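Side-chain contacts in enoyl-CoA hydratase, EchA12_1 (Mycobacterium marinum M, PDB 3QRE), which probably catalyses the hydration of enoyl-CoA thioesters in fatty acid metabolism, as a trimeric member of the crotonase-like enoyl-CoA hydratase/isomerase family: residues I43-A48 with N52-D57; A64-A69 with R76-T81; G145-L150 with A165-R170; L192-S197 with L209-E214. All blocks are in the same frame, centred on the assembly; numbering follows the deposited sequence.

Going from the N terminus, contact 1 (43-48 with 52-57) closes the short turn where strand 40-45 gives way to helix 56-71. Contact 2 (64-69 with 76-81) lays that same helix against strand 77-82, so the two describe one beta-alpha-beta unit, with Ile43 packed on Ile66 between them. Contact 3 (145-150 with 165-170) spans a longer loop through strands 154-158 and 162-164; Trp54 of contact 1 packs on its Gln148. Contact 4 (192-197 with 209-214) sets helix 188-197 against the loop between helix 203-208 and strand 214-216, and meets contact 3 where Leu150 packs on Leu211, and Ala165 and Phe167 on Leu195. All four run in series, so none nests within or crosses another.

Contact 1: I43-A48 with N52-D57; sequences ITFNRA and NAWGPD
Arg47 and Asn52 face each other across the turn with their CA atoms 4.7 Å apart, and the backbone N of Asn52 gives a 3.0 Å hydrogen bond to the carbonyl O of Arg47. This turn is the first connection of a beta-alpha-beta unit of the crotonase-like fold, leading from strand 40-45 into helix 56-71. Asn52 pays the bond back with its side chain: OD1 accepts from Arg47 N at 2.8 Å, and the donor lies almost straight out from the amide C=O (179°). The other end of the same amide, ND2, is held by the carbonyl oxygens of Arg83 and Gly86. With both ends gripped, the group has little freedom to flip, and it ties the turn to the chain just beyond strand 77-82. Its flat part also rests on carbon, Asn52 CG lying 3.5 Å from Phe45 CB.

Further along, the Phe45 ring reaches the rim of the indole, where Phe45 CZ sits 4.1 Å from Trp54 CZ3. The Phe45 atom is near the indole plane, at its edge. With CG turned away from the backbone N (chi1 -161°), the six-membered ring of Trp54 swings back to Phe45 although the CB of Trp54 points away.

At the partly exposed side, Arg47 bends at chi2 and meets Asp57 in a salt bridge. The second oxygen of that carboxylate, OD2, pairs with Arg50, so Asp57, in the first turn of the helix whose N-cap residue is Gly55, bridges two arginines of the preceding turn. Within the bridge, Arg47 NE to Asp57 OD1 measures 2.9 Å, the oxygen tilted 20° from the guanidinium plane.

Contact 2: A64-A69 with R76-T81; sequences AAIDRA and RVIVLT
Helix 56-71 is the crossover helix of a beta-alpha-beta unit in the crotonase-like fold, and here its second half packs against strand 77-82, the strand that completes the unit. Strands 40-45 and 77-82 run parallel and side by side in the sheet. The contact is wholly apolar: one side chain of the strand, Ile78, meets two of the helix, Ile66 and Ala69, and all three are buried.

Ile78 points from the strand toward the helix. Its CG1 branch lies anti to the carbonyl carbon (chi1 -60°), and the chain then runs on extended to CD1, which makes contact with both helix residues. Ala69 CB, aimed at the strand, sits 3.8 Å from Ile78 CG1 and equally close to CD1, so the methyl rests alongside the outer half of the longer branch. Consistent with so short a side chain at the interface, Ala69 CA and Ile78 CA are 7.1 Å apart, the nearest CA pair of the two segments.

Ile66 stands one turn earlier on the helix and reaches the same isoleucine with its far end. Its side chain crosses that of Ile78 at about a right angle, and the touching atom is Ile66 CD1, which lies 4.2 Å from Ile78 CG2 as well as against the end of the longer branch. Ile66 CD1 thus touches the ends of both branches of Ile78.

Ile43 of the neighbouring strand 40-45 packs on Ile66 and on Ile78, while Phe125 and Leu129 also touch Ile66. On the opposite face of the strand, Val77 meets helix 221-235. The meeting of the two isoleucine ends is methyl to methyl: Ile66 CD1 to Ile78 CD1, 3.9 Å.

Contact 3: G145-L150 with A165-R170; sequences GLTQAL and AVFARR
Thr147 and Leu146, neighbours on helix 144-151, each touch one residue of the segment 165-170. Leu146 is the one to follow. Its CB leaves the helix toward that segment, and CG continues anti to the backbone N (chi1 177°), which carries the fork outward to the chain beyond strand 162-164. The second torsion (chi2 65°) sets the fork so that CD2 is the branch meeting Ala165: Leu146 CD2 lies 3.8 Å from Ala165 CB and just as near Ala165 CA, so it rests against the flank of the alanine and not on its methyl alone.

The second touch differs. Thr147 OG1 comes to the rim of the Phe167 ring, near the ring plane, at 3.4 Å from Phe167 CZ and 3.5 Å from Phe167 CE1. The hydroxyl oxygen therefore faces the ring's C-H edge; neither side chain forms a hydrogen bond across the contact.

Ile178 of helix 178-185 packs on both Thr147 and Phe167, and helix 188-197 reaches Ala165 and Phe167 through Leu195. In this crotonase-like fold, helix 144-151, which follows strand 141-142, lies against the chain leaving strand 162-164 of the same small sheet, with those two further helices beside the junction.

Contact 4: L192-S197 with L209-E214; sequences LDLLLS and LGLVKE
The carbonyl O of Asp193 is gripped twice from its own helix: Ser197 OG donates to it at 2.6 Å and Ser197 N at 3.0 Å, and the two donors arrive from opposite faces of the carbonyl plane. The hydroxyl folds back over the last turn of helix 188-197 because OG lies at chi1 69°, and it also bonds to Arg199 N just beyond the helix end.

Across to the segment 209-214 everything is apolar and rests on one methyl. Leu194 points at that segment, its CG beside the backbone N (chi1 -62°) and its chain extended, so that CD1 leads. Leu211 reaches out to meet it tip to tip, with 4.0 Å between Leu194 CD1 and Leu211 CD1. Leu209 makes a looser approach to the same methyl, Leu194 CD1 to Leu209 CD1 being 4.3 Å. The two leucines lie on either side of Gly210, and both point toward helix 188-197. Phe201 of strand 200-202 packs on both Leu194 and Leu211.

Asp193 carries the helix to the subunit interface. Its carboxylate forms a salt bridge with Arg199 and another with Lys213 of the second subunit, where Tyr228 also hydrogen-bonds it; Lys213 of this chain makes the equivalent bridge to Asp193 of the third subunit. The leucine contact thus adjoins the subunit interface of the trimer. On the other segment, Gly210 ends helix 203-208 in a Schellman motif, the helix C-terminal arrangement in which a positive-phi residue, here glycine (phi 86°), follows the last turn, with two bonds back into it.

Contact 1: I43-A48 with N52-D57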
loop_
_atom_site.group_PDB
_atom_site.type_symbol
_atom_site.label_atom_id
_atom_site.label_comp_id
_atom_site.label_asym_id
_atom_site.label_seq_id
_atom_site.Cartn_x
_atom_site.Cartn_y
_atom_site.Cartn_z
ATOM N N ILE A 43 12.031 -17.421 20.233
ATOM C CA ILE A 43 12.240 -16.428 21.260
ATOM C C ILE A 43 10.868 -16.103 21.833
ATOM O O ILE A 43 9.931 -15.718 21.101
ATOM C CB ILE A 43 12.950 -15.191 20.670
ATOM C CG1 ILE A 43 14.310 -15.618 20.086
ATOM C CG2 ILE A 43 13.071 -14.053 21.700
ATOM C CD1 ILE A 43 15.161 -14.455 19.555
ATOM N N THR A 44 10.752 -16.276 23.146
ATOM C CA THR A 44 9.473 -16.205 23.833
ATOM C C THR A 44 9.514 -15.188 24.965
ATOM O O THR A 44 10.301 -15.344 25.917
ATOM C CB THR A 44 9.056 -17.611 24.369
ATOM O OG1 THR A 44 9.097 -18.558 23.290
ATOM C CG2 THR A 44 7.637 -17.601 24.999
ATOM N N PHE A 45 8.682 -14.143 24.855
ATOM C CA PHE A 45 8.456 -13.231 25.987
ATOM C C PHE A 45 7.798 -14.012 27.125
ATOM O O PHE A 45 6.762 -14.660 26.936
ATOM C CB PHE A 45 7.592 -12.018 25.610
ATOM C CG PHE A 45 8.163 -11.168 24.497
ATOM C CD1 PHE A 45 9.475 -10.695 24.551
ATOM C CD2 PHE A 45 7.375 -10.835 23.399
ATOM C CE1 PHE A 45 9.987 -9.911 23.543
ATOM C CE2 PHE A 45 7.877 -10.056 22.373
ATOM C CZ PHE A 45 9.189 -9.587 22.447
ATOM N N ASN A 46 8.416 -13.944 28.301
ATOM C CA ASN A 46 8.053 -14.796 29.430
ATOM C C ASN A 46 7.694 -14.018 30.688
ATOM O O ASN A 46 8.155 -14.330 31.780
ATOM C CB ASN A 46 9.180 -15.801 29.729
ATOM C CG ASN A 46 8.769 -16.850 30.754
ATOM O OD1 ASN A 46 7.628 -17.318 30.758
ATOM N ND2 ASN A 46 9.696 -17.221 31.627
ATOM N N ARG A 47 6.869 -12.997 30.518
ATOM C CA ARG A 47 6.261 -12.290 31.634
ATOM C C ARG A 47 4.755 -12.274 31.435
ATOM O O ARG A 47 4.148 -11.207 31.360
ATOM C CB ARG A 47 6.807 -10.865 31.712
ATOM C CG ARG A 47 8.287 -10.787 32.058
ATOM C CD ARG A 47 8.555 -11.383 33.459
ATOM N NE ARG A 47 9.885 -11.030 33.939
ATOM C CZ ARG A 47 10.857 -11.905 34.188
ATOM N NH1 ARG A 47 10.652 -13.210 34.020
ATOM N NH2 ARG A 47 12.039 -11.461 34.614
ATOM N N ALA A 48 4.160 -13.465 31.352
ATOM C CA ALA A 48 2.733 -13.605 31.045
ATOM C C ALA A 48 1.830 -12.883 32.038
ATOM O O ALA A 48 0.835 -12.285 31.616
ATOM C CB ALA A 48 2.334 -15.066 30.917
ATOM N N ASN A 52 3.159 -9.625 29.049
ATOM C CA ASN A 52 4.438 -9.347 28.400
ATOM C C ASN A 52 4.677 -7.873 28.045
ATOM O O ASN A 52 5.288 -7.566 27.008
ATOM C CB ASN A 52 4.588 -10.232 27.149
ATOM C CG ASN A 52 4.657 -11.688 27.494
ATOM O OD1 ASN A 52 5.341 -12.071 28.417
ATOM N ND2 ASN A 52 3.949 -12.508 26.750
ATOM N N ALA A 53 4.203 -6.978 28.914
ATOM C CA ALA A 53 4.340 -5.533 28.722
ATOM C C ALA A 53 5.818 -5.192 28.684
ATOM O O ALA A 53 6.584 -5.724 29.476
ATOM C CB ALA A 53 3.655 -4.790 29.856
ATOM N N TRP A 54 6.234 -4.327 27.765
ATOM C CA TRP A 54 7.668 -4.027 27.627
ATOM C C TRP A 54 8.295 -3.486 28.928
ATOM O O TRP A 54 7.662 -2.774 29.705
ATOM C CB TRP A 54 7.922 -3.060 26.476
ATOM C CG TRP A 54 9.335 -3.051 25.994
ATOM C CD1 TRP A 54 10.318 -2.168 26.344
ATOM C CD2 TRP A 54 9.930 -3.962 25.048
ATOM N NE1 TRP A 54 11.495 -2.473 25.661
ATOM C CE2 TRP A 54 11.276 -3.566 24.868
ATOM C CE3 TRP A 54 9.444 -5.053 24.316
ATOM C CZ2 TRP A 54 12.149 -4.235 23.998
ATOM C CZ3 TRP A 54 10.326 -5.727 23.445
ATOM C CH2 TRP A 54 11.662 -5.311 23.302
ATOM N N GLY A 55 9.549 -3.844 29.147
ATOM C CA GLY A 55 10.285 -3.426 30.331
ATOM C C GLY A 55 11.737 -3.832 30.169
ATOM O O GLY A 55 12.067 -4.643 29.279
ATOM N N PRO A 56 12.617 -3.276 31.025
ATOM C CA PRO A 56 14.056 -3.430 30.852
ATOM C C PRO A 56 14.504 -4.881 30.920
ATOM O O PRO A 56 15.442 -5.252 30.216
ATOM C CB PRO A 56 14.646 -2.609 32.008
ATOM C CG PRO A 56 13.537 -2.387 32.948
ATOM C CD PRO A 56 12.294 -2.369 32.142
ATOM N N ASP A 57 13.836 -5.685 31.744
ATOM C CA ASP A 57 14.101 -7.131 31.790
ATOM C C ASP A 57 13.799 -7.788 30.443
ATOM O O ASP A 57 14.585 -8.593 29.939
ATOM C CB ASP A 57 13.336 -7.844 32.935
ATOM C CG ASP A 57 11.800 -7.631 32.870
ATOM O OD1 ASP A 57 11.052 -8.426 33.480
ATOM O OD2 ASP A 57 11.336 -6.659 32.236
#

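Contact 2: A64-A69 with R76-T81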
loop_
_atom_site.group_PDB
_atom_site.type_symbol
_atom_site.label_atom_id
_atom_site.label_comp_id
_atom_site.label_asym_id
_atom_site.label_seq_id
_atom_site.Cartn_x
_atom_site.Cartn_y
_atom_site.Cartn_z
ATOM N N ALA A 64 19.608 -9.977 23.927
ATOM C CA ALA A 64 20.586 -11.035 24.134
ATOM C C ALA A 64 20.178 -12.254 23.325
ATOM O O ALA A 64 21.017 -12.896 22.711
ATOM C CB ALA A 64 20.736 -11.371 25.650
ATOM N N ALA A 65 18.879 -12.549 23.315
ATOM C CA ALA A 65 18.344 -13.682 22.564
ATOM C C ALA A 65 18.539 -13.491 21.060
ATOM O O ALA A 65 19.087 -14.373 20.406
ATOM C CB ALA A 65 16.875 -13.922 22.911
ATOM N N ILE A 66 18.128 -12.338 20.528
ATOM C CA ILE A 66 18.400 -11.966 19.116
ATOM C C ILE A 66 19.885 -12.039 18.743
ATOM O O ILE A 66 20.240 -12.638 17.726
ATOM C CB ILE A 66 17.875 -10.543 18.753
ATOM C CG1 ILE A 66 16.343 -10.489 18.735
ATOM C CG2 ILE A 66 18.457 -10.061 17.421
ATOM C CD1 ILE A 66 15.656 -11.329 17.668
ATOM N N ASP A 67 20.747 -11.429 19.556
ATOM C CA ASP A 67 22.198 -11.493 19.331
ATOM C C ASP A 67 22.677 -12.926 19.220
ATOM O O ASP A 67 23.463 -13.253 18.328
ATOM C CB ASP A 67 22.983 -10.741 20.411
ATOM C CG ASP A 67 22.833 -9.217 20.289
ATOM O OD1 ASP A 67 22.136 -8.761 19.341
ATOM O OD2 ASP A 67 23.409 -8.482 21.133
ATOM N N ARG A 68 22.173 -13.785 20.093
ATOM C CA ARG A 68 22.575 -15.192 20.094
ATOM C C ARG A 68 22.150 -15.945 18.822
ATOM O O ARG A 68 22.963 -16.636 18.203
ATOM C CB ARG A 68 22.077 -15.883 21.372
ATOM C CG ARG A 68 22.388 -17.360 21.441
ATOM C CD ARG A 68 21.790 -17.951 22.708
ATOM N NE ARG A 68 21.899 -19.412 22.748
ATOM C CZ ARG A 68 21.382 -20.171 23.718
ATOM N NH1 ARG A 68 20.706 -19.605 24.720
ATOM N NH2 ARG A 68 21.531 -21.490 23.683
ATOM N N ALA A 69 20.885 -15.809 18.431
ATOM C CA ALA A 69 20.412 -16.345 17.142
ATOM C C ALA A 69 21.228 -15.806 15.960
ATOM O O ALA A 69 21.637 -16.564 15.081
ATOM C CB ALA A 69 18.958 -16.024 16.960
ATOM N N ARG A 76 19.081 -20.342 11.222
ATOM C CA ARG A 76 18.672 -19.796 9.937
ATOM C C ARG A 76 17.553 -18.756 10.054
ATOM O O ARG A 76 17.576 -17.735 9.362
ATOM C CB ARG A 76 18.220 -20.927 9.022
ATOM C CG ARG A 76 19.295 -22.017 8.791
ATOM C CD ARG A 76 20.406 -21.456 7.944
ATOM N NE ARG A 76 19.856 -20.454 7.019
ATOM C CZ ARG A 76 19.247 -20.732 5.861
ATOM N NH1 ARG A 76 19.115 -21.993 5.446
ATOM N NH2 ARG A 76 18.767 -19.735 5.114
ATOM N N VAL A 77 16.566 -19.025 10.906
ATOM C CA VAL A 77 15.397 -18.159 11.022
ATOM C C VAL A 77 15.015 -18.007 12.499
ATOM O O VAL A 77 15.236 -18.932 13.316
ATOM C CB VAL A 77 14.198 -18.706 10.212
ATOM C CG1 VAL A 77 13.046 -17.701 10.181
ATOM C CG2 VAL A 77 14.610 -19.042 8.793
ATOM N N ILE A 78 14.448 -16.846 12.821
ATOM C CA ILE A 78 13.988 -16.521 14.172
ATOM C C ILE A 78 12.460 -16.451 14.243
ATOM O O ILE A 78 11.814 -15.824 13.397
ATOM C CB ILE A 78 14.555 -15.157 14.657
ATOM C CG1 ILE A 78 16.093 -15.171 14.682
ATOM C CG2 ILE A 78 13.987 -14.802 16.037
ATOM C CD1 ILE A 78 16.749 -13.759 14.788
ATOM N N VAL A 79 11.885 -17.102 15.248
ATOM C CA VAL A 79 10.442 -16.968 15.529
ATOM C C VAL A 79 10.277 -16.254 16.870
ATOM O O VAL A 79 10.941 -16.601 17.847
ATOM C CB VAL A 79 9.683 -18.327 15.451
ATOM C CG1 VAL A 79 8.271 -18.225 15.993
ATOM C CG2 VAL A 79 9.607 -18.785 13.992
ATOM N N LEU A 80 9.428 -15.226 16.879
ATOM C CA LEU A 80 9.168 -14.404 18.052
ATOM C C LEU A 80 7.696 -14.532 18.503
ATOM O O LEU A 80 6.782 -14.351 17.707
ATOM C CB LEU A 80 9.529 -12.934 17.755
ATOM C CG LEU A 80 9.310 -11.885 18.867
ATOM C CD1 LEU A 80 10.258 -12.191 20.044
ATOM C CD2 LEU A 80 9.466 -10.395 18.368
ATOM N N THR A 81 7.491 -14.846 19.786
ATOM C CA THR A 81 6.152 -15.045 20.365
ATOM C C THR A 81 6.091 -14.684 21.867
ATOM O O THR A 81 7.117 -14.460 22.501
ATOM C CB THR A 81 5.627 -16.515 20.129
ATOM O OG1 THR A 81 4.202 -16.577 20.327
ATOM C CG2 THR A 81 6.358 -17.552 21.048
#

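Contact 3: G145-L150 with A165-R170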
loop_
_atom_site.group_PDB
_atom_site.type_symbol
_atom_site.label_atom_id
_atom_site.label_comp_id
_atom_site.label_asym_id
_atom_site.label_seq_id
_atom_site.Cartn_x
_atom_site.Cartn_y
_atom_site.Cartn_z
ATOM N N GLY A 145 4.574 -3.146 21.750
ATOM C CA GLY A 145 4.345 -4.479 21.221
ATOM C C GLY A 145 3.911 -4.518 19.753
ATOM O O GLY A 145 4.302 -5.431 19.008
ATOM N N LEU A 146 3.101 -3.546 19.333
ATOM C CA LEU A 146 2.750 -3.412 17.920
ATOM C C LEU A 146 3.982 -2.960 17.107
ATOM O O LEU A 146 4.279 -3.500 16.045
ATOM C CB LEU A 146 1.584 -2.430 17.745
ATOM C CG LEU A 146 1.189 -2.171 16.292
ATOM C CD1 LEU A 146 0.642 -3.445 15.622
ATOM C CD2 LEU A 146 0.159 -1.025 16.216
ATOM N N THR A 147 4.705 -1.973 17.622
ATOM C CA THR A 147 5.931 -1.544 16.958
ATOM C C THR A 147 6.907 -2.704 16.735
ATOM O O THR A 147 7.366 -2.908 15.600
ATOM C CB THR A 147 6.581 -0.368 17.687
ATOM O OG1 THR A 147 5.600 0.657 17.821
ATOM C CG2 THR A 147 7.757 0.189 16.890
ATOM N N GLN A 148 7.197 -3.478 17.782
ATOM C CA GLN A 148 8.098 -4.615 17.631
ATOM C C GLN A 148 7.609 -5.674 16.630
ATOM O O GLN A 148 8.425 -6.211 15.882
ATOM C CB GLN A 148 8.405 -5.301 18.966
ATOM C CG GLN A 148 9.733 -4.859 19.590
ATOM C CD GLN A 148 11.001 -5.134 18.739
ATOM O OE1 GLN A 148 10.988 -5.732 17.638
ATOM N NE2 GLN A 148 12.109 -4.665 19.265
ATOM N N ALA A 149 6.307 -5.981 16.653
ATOM C CA ALA A 149 5.706 -6.938 15.717
ATOM C C ALA A 149 5.911 -6.456 14.304
ATOM O O ALA A 149 6.352 -7.223 13.458
ATOM C CB ALA A 149 4.205 -7.151 16.004
ATOM N N LEU A 150 5.652 -5.160 14.072
ATOM C CA LEU A 150 5.731 -4.589 12.725
ATOM C C LEU A 150 7.145 -4.466 12.205
ATOM O O LEU A 150 7.335 -4.373 10.990
ATOM C CB LEU A 150 5.031 -3.227 12.669
ATOM C CG LEU A 150 3.525 -3.172 12.971
ATOM C CD1 LEU A 150 2.999 -1.784 12.652
ATOM C CD2 LEU A 150 2.729 -4.239 12.192
ATOM N N ALA A 165 -2.839 0.683 18.294
ATOM C CA ALA A 165 -1.745 1.638 18.163
ATOM C C ALA A 165 -1.897 2.763 19.222
ATOM O O ALA A 165 -2.122 3.927 18.884
ATOM C CB ALA A 165 -1.698 2.204 16.725
ATOM N N VAL A 166 -1.796 2.383 20.498
ATOM C CA VAL A 166 -1.925 3.300 21.648
ATOM C C VAL A 166 -0.538 3.614 22.187
ATOM O O VAL A 166 0.228 2.708 22.510
ATOM C CB VAL A 166 -2.783 2.693 22.789
ATOM C CG1 VAL A 166 -2.716 3.549 24.040
ATOM C CG2 VAL A 166 -4.234 2.568 22.350
ATOM N N PHE A 167 -0.232 4.910 22.270
ATOM C CA PHE A 167 1.115 5.407 22.534
ATOM C C PHE A 167 1.088 6.679 23.345
ATOM O O PHE A 167 0.157 7.477 23.239
ATOM C CB PHE A 167 1.866 5.707 21.224
ATOM C CG PHE A 167 2.176 4.490 20.419
ATOM C CD1 PHE A 167 3.325 3.738 20.686
ATOM C CD2 PHE A 167 1.303 4.058 19.424
ATOM C CE1 PHE A 167 3.610 2.590 19.944
ATOM C CE2 PHE A 167 1.580 2.906 18.684
ATOM C CZ PHE A 167 2.718 2.166 18.948
ATOM N N ALA A 168 2.128 6.845 24.157
ATOM C CA ALA A 168 2.441 8.121 24.772
ATOM C C ALA A 168 3.193 8.971 23.732
ATOM O O ALA A 168 3.572 8.462 22.656
ATOM C CB ALA A 168 3.311 7.891 26.022
ATOM N N ARG A 169 3.401 10.254 24.038
ATOM C CA ARG A 169 4.157 11.139 23.148
ATOM C C ARG A 169 5.485 10.505 22.710
ATOM O O ARG A 169 5.842 10.558 21.532
ATOM C CB ARG A 169 4.404 12.507 23.802
ATOM C CG ARG A 169 4.823 13.586 22.809
ATOM C CD ARG A 169 5.393 14.865 23.473
ATOM N NE ARG A 169 5.832 15.825 22.456
ATOM C CZ ARG A 169 5.021 16.686 21.832
ATOM N NH1 ARG A 169 3.734 16.722 22.131
ATOM N NH2 ARG A 169 5.495 17.520 20.908
ATOM N N ARG A 170 6.202 9.898 23.660
ATOM C CA ARG A 170 7.548 9.367 23.405
ATOM C C ARG A 170 7.579 8.290 22.299
ATOM O O ARG A 170 8.495 8.276 21.457
ATOM C CB ARG A 170 8.188 8.837 24.694
#

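Contact 4: L192-S197 with L209-E214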
loop_
_atom_site.group_PDB
_atom_site.type_symbol
_atom_site.label_atom_id
_atom_site.label_comp_id
_atom_site.label_asym_id
_atom_site.label_seq_id
_atom_site.Cartn_x
_atom_site.Cartn_y
_atom_site.Cartn_z
ATOM N N LEU A 192 -2.865 7.356 10.111
ATOM C CA LEU A 192 -3.607 8.450 10.770
ATOM C C LEU A 192 -4.828 7.949 11.543
ATOM O O LEU A 192 -5.050 8.343 12.695
ATOM C CB LEU A 192 -3.995 9.589 9.797
ATOM C CG LEU A 192 -2.777 10.404 9.331
ATOM C CD1 LEU A 192 -3.036 11.041 7.976
ATOM C CD2 LEU A 192 -2.348 11.446 10.380
ATOM N N ASP A 193 -5.603 7.084 10.909
ATOM C CA ASP A 193 -6.769 6.494 11.551
ATOM C C ASP A 193 -6.400 5.768 12.882
ATOM O O ASP A 193 -6.956 6.069 13.932
ATOM C CB ASP A 193 -7.495 5.548 10.561
ATOM C CG ASP A 193 -8.585 4.711 11.227
ATOM O OD1 ASP A 193 -9.143 5.138 12.279
ATOM O OD2 ASP A 193 -8.891 3.626 10.699
ATOM N N LEU A 194 -5.472 4.811 12.810
ATOM C CA LEU A 194 -5.074 3.985 13.962
ATOM C C LEU A 194 -4.438 4.794 15.088
ATOM O O LEU A 194 -4.729 4.547 16.257
ATOM C CB LEU A 194 -4.151 2.830 13.517
ATOM C CG LEU A 194 -4.827 1.846 12.543
ATOM C CD1 LEU A 194 -3.891 0.711 12.102
ATOM C CD2 LEU A 194 -6.146 1.269 13.117
ATOM N N LEU A 195 -3.589 5.765 14.734
ATOM C CA LEU A 195 -2.907 6.602 15.731
ATOM C C LEU A 195 -3.809 7.620 16.404
ATOM O O LEU A 195 -3.780 7.745 17.639
ATOM C CB LEU A 195 -1.654 7.274 15.153
ATOM C CG LEU A 195 -0.570 6.229 14.834
ATOM C CD1 LEU A 195 0.524 6.835 13.942
ATOM C CD2 LEU A 195 0.021 5.545 16.115
ATOM N N LEU A 196 -4.589 8.353 15.607
ATOM C CA LEU A 196 -5.496 9.389 16.132
ATOM C C LEU A 196 -6.664 8.801 16.918
ATOM O O LEU A 196 -7.119 9.415 17.869
ATOM C CB LEU A 196 -6.075 10.246 15.004
ATOM C CG LEU A 196 -5.181 11.186 14.190
ATOM C CD1 LEU A 196 -5.882 11.578 12.879
ATOM C CD2 LEU A 196 -4.762 12.440 15.011
ATOM N N SER A 197 -7.164 7.633 16.500
ATOM C CA SER A 197 -8.276 6.973 17.204
ATOM C C SER A 197 -7.785 6.129 18.378
ATOM O O SER A 197 -8.479 6.008 19.391
ATOM C CB SER A 197 -9.117 6.091 16.282
ATOM O OG SER A 197 -8.379 4.951 15.854
ATOM N N LEU A 209 -5.907 -4.939 6.343
ATOM C CA LEU A 209 -5.089 -3.726 6.278
ATOM C C LEU A 209 -3.635 -4.002 5.865
ATOM O O LEU A 209 -2.875 -3.069 5.563
ATOM C CB LEU A 209 -5.101 -3.016 7.635
ATOM C CG LEU A 209 -6.439 -2.493 8.176
ATOM C CD1 LEU A 209 -6.201 -1.842 9.541
ATOM C CD2 LEU A 209 -7.074 -1.480 7.191
ATOM N N GLY A 210 -3.261 -5.276 5.850
ATOM C CA GLY A 210 -1.938 -5.679 5.408
ATOM C C GLY A 210 -0.925 -5.622 6.541
ATOM O O GLY A 210 0.283 -5.586 6.307
ATOM N N LEU A 211 -1.414 -5.615 7.773
ATOM C CA LEU A 211 -0.519 -5.608 8.931
ATOM C C LEU A 211 -0.100 -7.031 9.309
ATOM O O LEU A 211 0.833 -7.227 10.060
ATOM C CB LEU A 211 -1.186 -4.900 10.105
ATOM C CG LEU A 211 -1.250 -3.387 9.905
ATOM C CD1 LEU A 211 -2.094 -2.712 10.978
ATOM C CD2 LEU A 211 0.187 -2.767 9.825
ATOM N N VAL A 212 -0.794 -8.017 8.762
ATOM C CA VAL A 212 -0.586 -9.406 9.130
ATOM C C VAL A 212 -0.691 -10.250 7.867
ATOM O O VAL A 212 -1.523 -9.971 7.015
ATOM C CB VAL A 212 -1.649 -9.817 10.211
ATOM C CG1 VAL A 212 -2.141 -11.221 10.031
ATOM C CG2 VAL A 212 -1.096 -9.605 11.612
ATOM N N LYS A 213 0.151 -11.270 7.733
ATOM C CA LYS A 213 0.155 -12.085 6.510
ATOM C C LYS A 213 -1.036 -13.051 6.497
ATOM O O LYS A 213 -1.630 -13.317 5.430
ATOM C CB LYS A 213 1.472 -12.856 6.367
ATOM C CG LYS A 213 1.385 -14.170 5.573
ATOM C CD LYS A 213 2.735 -14.906 5.525
ATOM C CE LYS A 213 2.652 -16.266 4.795
ATOM N NZ LYS A 213 2.177 -16.118 3.389
ATOM N N GLU A 214 -1.391 -13.564 7.675
ATOM C CA GLU A 214 -2.352 -14.651 7.747
ATOM C C GLU A 214 -2.841 -14.835 9.173
ATOM O O GLU A 214 -2.038 -14.787 10.135
ATOM C CB GLU A 214 -1.674 -15.921 7.241
ATOM C CG GLU A 214 -2.547 -17.127 7.012
ATOM C CD GLU A 214 -1.735 -18.320 6.516
ATOM O OE1 GLU A 214 -1.056 -18.200 5.463
ATOM O OE2 GLU A 214 -1.771 -19.379 7.183
#